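Local coordinates for enoyl-CoA hydratase/isomerase family protein (Bacillus anthracis, PDB 3KQF) that probably catalyses the reversible addition of water to 2-enoyl-CoA thioesters, giving 3-hydroxyacyl-CoA, as a trimeric member of the crotonase superfamily, at residues A[137-140]-A[145-148]; A[163-166]-A[170-173]. One frame throughout, in Å; residues are numbered along the deposited sequence.

Both contacts are local closures, contact 1 within the loop between strand 134-136 and helix 150-158, contact 2 where helix 160-169 turns toward strand 173-174. Their centres lie about 10 Å apart, and they meet where Thr138 CG2 packs on Gly170 O at 3.6 Å. Both are largely buried and both reach the second subunit, although Arg171 of contact 2 is partly exposed. Contact 1 is chiefly van der Waals packing around a proline, with a water as its polar bridge, beside a probable active site. Contact 2 is mostly polar: a two-pronged salt bridge and a helix-end backbone bond, backed by an apolar leucine-isoleucine touch.

Contact 1: A[137-140]-A[145-148]; sequences LTET and IPGA
Pro146 packs against Leu137 and Glu139 in a buried contact between the two ends of one loop, the connection from strand 134-136 to helix 150-158. Backbones come nearest at Glu139 and Ile145, where the CA atoms are 5.0 Å apart. There Glu139 CB rests on the peptide link ahead of the proline, 3.5 Å from Ile145 C, and the compact pyrrolidine ring suits so close an approach because its nitrogen carries no hydrogen needing an acceptor. Glu139 has CG beside its own backbone N (chi1 -70°) and then bends at chi2 (83°), which folds the carboxylate back alongside the proline; CD lies 3.8 Å from Pro146 CA. From another direction the Leu137 branch CD1 reaches Pro146 CG at 3.9 Å, the two side chains crossing at about a right angle. The ring is thus packed by an apolar branch and by the carboxylate chain, and Ile167 of helix 160-169 touches both Leu137 and Pro146. Polar linkage comes through water 1, which donates to Glu139 OE2 at 2.7 Å and accepts from Gly147 N at 3.2 Å, tying the carboxylate to the backbone at Gly147. Ile145 turns its side chain away, to pack on Tyr238 of the second subunit. Glu119 of helix 116-123 touches Glu139 and Pro146, and its OE2 takes the Ala148 N-H, so two glutamates stand side by side at this loop. Paired glutamates with a water bound near a glycine amide are the signature of the crotonase-fold hydratase active site, and the arrangement is consistent with Glu119 and Glu139 being its acid-base pair.

Contact 2: A[163-166]-A[170-173]; sequences AKEL and GRRI
Glu165, on helix 160-169, is gripped side-on by Arg171, which follows the helix. Arg171 NH2 gives its proton to Glu165 OE1 at 2.7 Å in an almost straight bond (174°), while Arg171 NE donates to Glu165 OE2 at 2.8 Å. Each oxygen uses its syn lone pair, and the carboxylate and guanidinium planes are only 17° apart, so the two parallel bonds fix the rotation of both groups. Glu165 reaches this position with CG lodged between its backbone N and carbonyl carbon (chi1 70°) and a second bend at chi2; an extended arginine spans the rest. Neither charge depends on this bridge alone: OE1 also pairs with Arg162, and Arg171 NH2 also hydrogen-bonds the Tyr181 hydroxyl, while Phe186 of the second subunit packs against both residues. Between them the helix ends at a C' glycine, Gly170 being the first residue to leave helical backbone angles. Gly170 N closes the last turn on Leu166 O at 2.8 Å, and the positive phi of Gly170 suits a residue without a side chain. Water 2 also approaches Leu166 O, at 2.9 Å, and lies 2.8 Å from Arg171 O, though its protons cannot serve every acceptor near it. Ile173, whose backbone pairs with Leu135 in the small sheet, sets CG2 over one face of the guanidinium, offset toward the rim. That same methyl meets Leu166 CD2 at 3.6 Å, and the leucine branch lies 3.7 Å from Arg171 NE.

Contact 1: A[137-140]-A[145-148]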
ATOM      1  N   LEU A 137       1.039  18.087   3.318  1.00 14.65           N
ATOM      2  CA  LEU A 137      -0.026  18.339   4.279  1.00 14.73           C
ATOM      3  C   LEU A 137       0.642  19.126   5.384  1.00 14.64           C
ATOM      4  O   LEU A 137       1.206  18.556   6.321  1.00 15.34           O
ATOM      5  CB  LEU A 137      -0.655  17.055   4.788  1.00 16.11           C
ATOM      6  CG  LEU A 137      -1.524  16.317   3.773  1.00 17.28           C
ATOM      7  CD1 LEU A 137      -2.027  15.019   4.338  1.00 19.20           C
ATOM      8  CD2 LEU A 137      -2.700  17.193   3.364  1.00 18.73           C
ATOM      9  N   THR A 138       0.517  20.442   5.291  1.00 16.32           N
ATOM     10  CA  THR A 138       1.190  21.382   6.190  1.00 17.26           C
ATOM     11  C   THR A 138       0.435  21.684   7.479  1.00 17.61           C
ATOM     12  O   THR A 138       0.929  22.450   8.305  1.00 18.35           O
ATOM     13  CB  THR A 138       1.402  22.716   5.460  1.00 19.55           C
ATOM     14  OG1 THR A 138       0.137  23.160   4.953  1.00 21.07           O
ATOM     15  CG2 THR A 138       2.410  22.562   4.277  1.00 19.10           C
ATOM     16  N   GLU A 139      -0.732  21.060   7.659  1.00 15.73           N
ATOM     17  CA  GLU A 139      -1.602  21.323   8.816  1.00 16.38           C
ATOM     18  C   GLU A 139      -0.956  21.364  10.229  1.00 14.54           C
ATOM     19  O   GLU A 139      -1.216  22.291  10.999  1.00 16.02           O
ATOM     20  CB  GLU A 139      -2.813  20.367   8.808  1.00 16.90           C
ATOM     21  CG  GLU A 139      -3.843  20.647   7.694  1.00 19.35           C
ATOM     22  CD  GLU A 139      -3.504  20.053   6.318  1.00 25.61           C
ATOM     23  OE1 GLU A 139      -2.347  19.674   6.069  1.00 23.72           O
ATOM     24  OE2 GLU A 139      -4.437  19.937   5.476  1.00 27.13           O
ATOM     25  N   THR A 140      -0.099  20.406  10.565  1.00 15.12           N
ATOM     26  CA  THR A 140       0.484  20.373  11.903  1.00 14.24           C
ATOM     27  C   THR A 140       1.382  21.591  12.174  1.00 15.97           C
ATOM     28  O   THR A 140       1.578  21.952  13.331  1.00 15.97           O
ATOM     29  CB  THR A 140       1.252  19.069  12.197  1.00 14.06           C
ATOM     30  OG1 THR A 140       2.279  18.919  11.207  1.00 14.90           O
ATOM     31  CG2 THR A 140       0.261  17.818  12.227  1.00 13.34           C
ATOM     32  N   ILE A 145      -4.870  19.582  12.186  1.00 17.38           N
ATOM     33  CA  ILE A 145      -4.602  18.335  11.486  1.00 15.89           C
ATOM     34  C   ILE A 145      -5.366  18.386  10.168  1.00 16.67           C
ATOM     35  O   ILE A 145      -6.277  19.229  10.013  1.00 15.95           O
ATOM     36  CB  ILE A 145      -5.060  17.075  12.282  1.00 16.37           C
ATOM     37  CG1 ILE A 145      -6.597  17.007  12.397  1.00 14.36           C
ATOM     38  CG2 ILE A 145      -4.391  16.999  13.671  1.00 16.93           C
ATOM     39  CD1 ILE A 145      -7.111  15.751  12.956  1.00 13.72           C
ATOM     40  N   PRO A 146      -4.969  17.541   9.194  1.00 17.39           N
ATOM     41  CA  PRO A 146      -5.765  17.520   7.960  1.00 18.62           C
ATOM     42  C   PRO A 146      -7.196  17.131   8.353  1.00 19.31           C
ATOM     43  O   PRO A 146      -7.400  16.097   8.983  1.00 21.13           O
ATOM     44  CB  PRO A 146      -5.084  16.446   7.110  1.00 19.36           C
ATOM     45  CG  PRO A 146      -3.653  16.373   7.637  1.00 18.08           C
ATOM     46  CD  PRO A 146      -3.785  16.665   9.119  1.00 17.62           C
ATOM     47  N   GLY A 147      -8.170  17.977   8.030  1.00 18.93           N
ATOM     48  CA  GLY A 147      -9.551  17.720   8.421  1.00 20.38           C
ATOM     49  C   GLY A 147     -10.493  17.385   7.296  1.00 20.82           C
ATOM     50  O   GLY A 147     -11.713  17.224   7.523  1.00 21.20           O
ATOM     51  N   ALA A 148      -9.938  17.281   6.089  1.00 20.08           N
ATOM     52  CA  ALA A 148     -10.703  16.947   4.901  1.00 19.10           C
ATOM     53  C   ALA A 148     -10.176  15.674   4.239  1.00 19.42           C
ATOM     54  O   ALA A 148     -10.043  15.613   3.021  1.00 20.85           O
ATOM     55  CB  ALA A 148     -10.679  18.119   3.912  1.00 18.69           C
TER
HETATM   56  O   HOH W   1      -7.113  20.103   5.930  1.00 27.27           O

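Contact 2: A[163-166]-A[170-173]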
ATOM      1  N   ALA A 163       3.035   8.402   4.943  1.00 14.25           N
ATOM      2  CA  ALA A 163       1.972   9.337   5.304  1.00 14.42           C
ATOM      3  C   ALA A 163       2.249   9.976   6.661  1.00 14.15           C
ATOM      4  O   ALA A 163       1.992  11.155   6.849  1.00 14.13           O
ATOM      5  CB  ALA A 163       0.615   8.630   5.331  1.00 14.06           C
ATOM      6  N   LYS A 164       2.738   9.178   7.610  1.00 15.25           N
ATOM      7  CA  LYS A 164       3.028   9.673   8.949  1.00 14.35           C
ATOM      8  C   LYS A 164       4.174  10.679   8.943  1.00 13.98           C
ATOM      9  O   LYS A 164       4.064  11.743   9.549  1.00 13.11           O
ATOM     10  CB  LYS A 164       3.333   8.518   9.909  1.00 14.82           C
ATOM     11  CG  LYS A 164       2.091   7.808  10.402  1.00 15.85           C
ATOM     12  CD  LYS A 164       2.429   6.633  11.304  1.00 13.03           C
ATOM     13  CE  LYS A 164       1.157   6.170  12.046  1.00 15.37           C
ATOM     14  NZ  LYS A 164       1.436   5.113  13.049  1.00 16.95           N
ATOM     15  N   GLU A 165       5.269  10.372   8.262  1.00 13.80           N
ATOM     16  CA  GLU A 165       6.398  11.327   8.276  1.00 14.24           C
ATOM     17  C   GLU A 165       5.957  12.650   7.623  1.00 14.08           C
ATOM     18  O   GLU A 165       6.295  13.709   8.091  1.00 14.22           O
ATOM     19  CB  GLU A 165       7.685  10.760   7.659  1.00 16.43           C
ATOM     20  CG  GLU A 165       7.743  10.519   6.172  1.00 18.26           C
ATOM     21  CD  GLU A 165       8.209  11.717   5.349  1.00 19.09           C
ATOM     22  OE1 GLU A 165       8.468  11.522   4.144  1.00 17.86           O
ATOM     23  OE2 GLU A 165       8.371  12.831   5.892  1.00 18.51           O
ATOM     24  N   LEU A 166       5.182  12.572   6.556  1.00 12.57           N
ATOM     25  CA  LEU A 166       4.705  13.786   5.873  1.00 13.03           C
ATOM     26  C   LEU A 166       3.756  14.618   6.722  1.00 14.00           C
ATOM     27  O   LEU A 166       3.894  15.861   6.802  1.00 14.31           O
ATOM     28  CB  LEU A 166       4.029  13.422   4.564  1.00 12.14           C
ATOM     29  CG  LEU A 166       5.032  12.940   3.502  1.00 15.19           C
ATOM     30  CD1 LEU A 166       4.274  12.421   2.311  1.00 11.68           C
ATOM     31  CD2 LEU A 166       6.007  14.005   3.066  1.00 18.87           C
ATOM     32  N   GLY A 170       4.894  17.975   8.393  1.00 16.60           N
ATOM     33  CA  GLY A 170       4.187  19.014   7.626  1.00 16.50           C
ATOM     34  C   GLY A 170       5.072  19.578   6.527  1.00 17.15           C
ATOM     35  O   GLY A 170       4.869  20.701   6.075  1.00 17.59           O
ATOM     36  N   ARG A 171       6.051  18.791   6.090  1.00 16.71           N
ATOM     37  CA  ARG A 171       7.017  19.261   5.098  1.00 17.34           C
ATOM     38  C   ARG A 171       6.492  19.288   3.673  1.00 16.44           C
ATOM     39  O   ARG A 171       5.592  18.524   3.312  1.00 17.60           O
ATOM     40  CB  ARG A 171       8.307  18.445   5.175  1.00 17.74           C
ATOM     41  CG  ARG A 171       8.221  17.028   4.588  1.00 16.87           C
ATOM     42  CD  ARG A 171       9.434  16.189   4.942  1.00 19.47           C
ATOM     43  NE  ARG A 171       9.384  14.870   4.319  1.00 15.18           N
ATOM     44  CZ  ARG A 171       9.946  14.562   3.148  1.00 14.06           C
ATOM     45  NH1 ARG A 171      10.660  15.459   2.472  1.00 17.43           N
ATOM     46  NH2 ARG A 171       9.805  13.336   2.650  1.00 17.46           N
ATOM     47  N   ARG A 172       7.061  20.186   2.866  1.00 17.28           N
ATOM     48  CA  ARG A 172       6.687  20.302   1.466  1.00 17.83           C
ATOM     49  C   ARG A 172       7.633  19.423   0.652  1.00 17.29           C
ATOM     50  O   ARG A 172       8.847  19.383   0.915  1.00 14.55           O
ATOM     51  CB  ARG A 172       6.819  21.732   0.939  1.00 19.74           C
ATOM     52  CG  ARG A 172       6.019  22.788   1.627  1.00 20.60           C
ATOM     53  CD  ARG A 172       6.213  24.086   0.838  1.00 24.95           C
ATOM     54  NE  ARG A 172       5.472  25.211   1.382  1.00 29.86           N
ATOM     55  CZ  ARG A 172       5.249  26.349   0.723  1.00 27.29           C
ATOM     56  NH1 ARG A 172       5.660  26.500  -0.523  1.00 27.64           N
ATOM     57  NH2 ARG A 172       4.567  27.319   1.300  1.00 33.15           N
ATOM     58  N   ILE A 173       7.083  18.757  -0.360  1.00 15.61           N
ATOM     59  CA  ILE A 173       7.868  17.880  -1.210  1.00 15.24           C
ATOM     60  C   ILE A 173       7.682  18.259  -2.685  1.00 15.79           C
ATOM     61  O   ILE A 173       6.657  18.840  -3.062  1.00 16.53           O
ATOM     62  CB  ILE A 173       7.501  16.416  -0.951  1.00 15.52           C
ATOM     63  CG1 ILE A 173       6.062  16.120  -1.416  1.00 15.77           C
ATOM     64  CG2 ILE A 173       7.659  16.085   0.572  1.00 16.41           C
ATOM     65  CD1 ILE A 173       5.672  14.660  -1.276  1.00 18.82           C
TER
HETATM   66  O   HOH W   2       3.442  17.027   4.233  1.00 12.50           O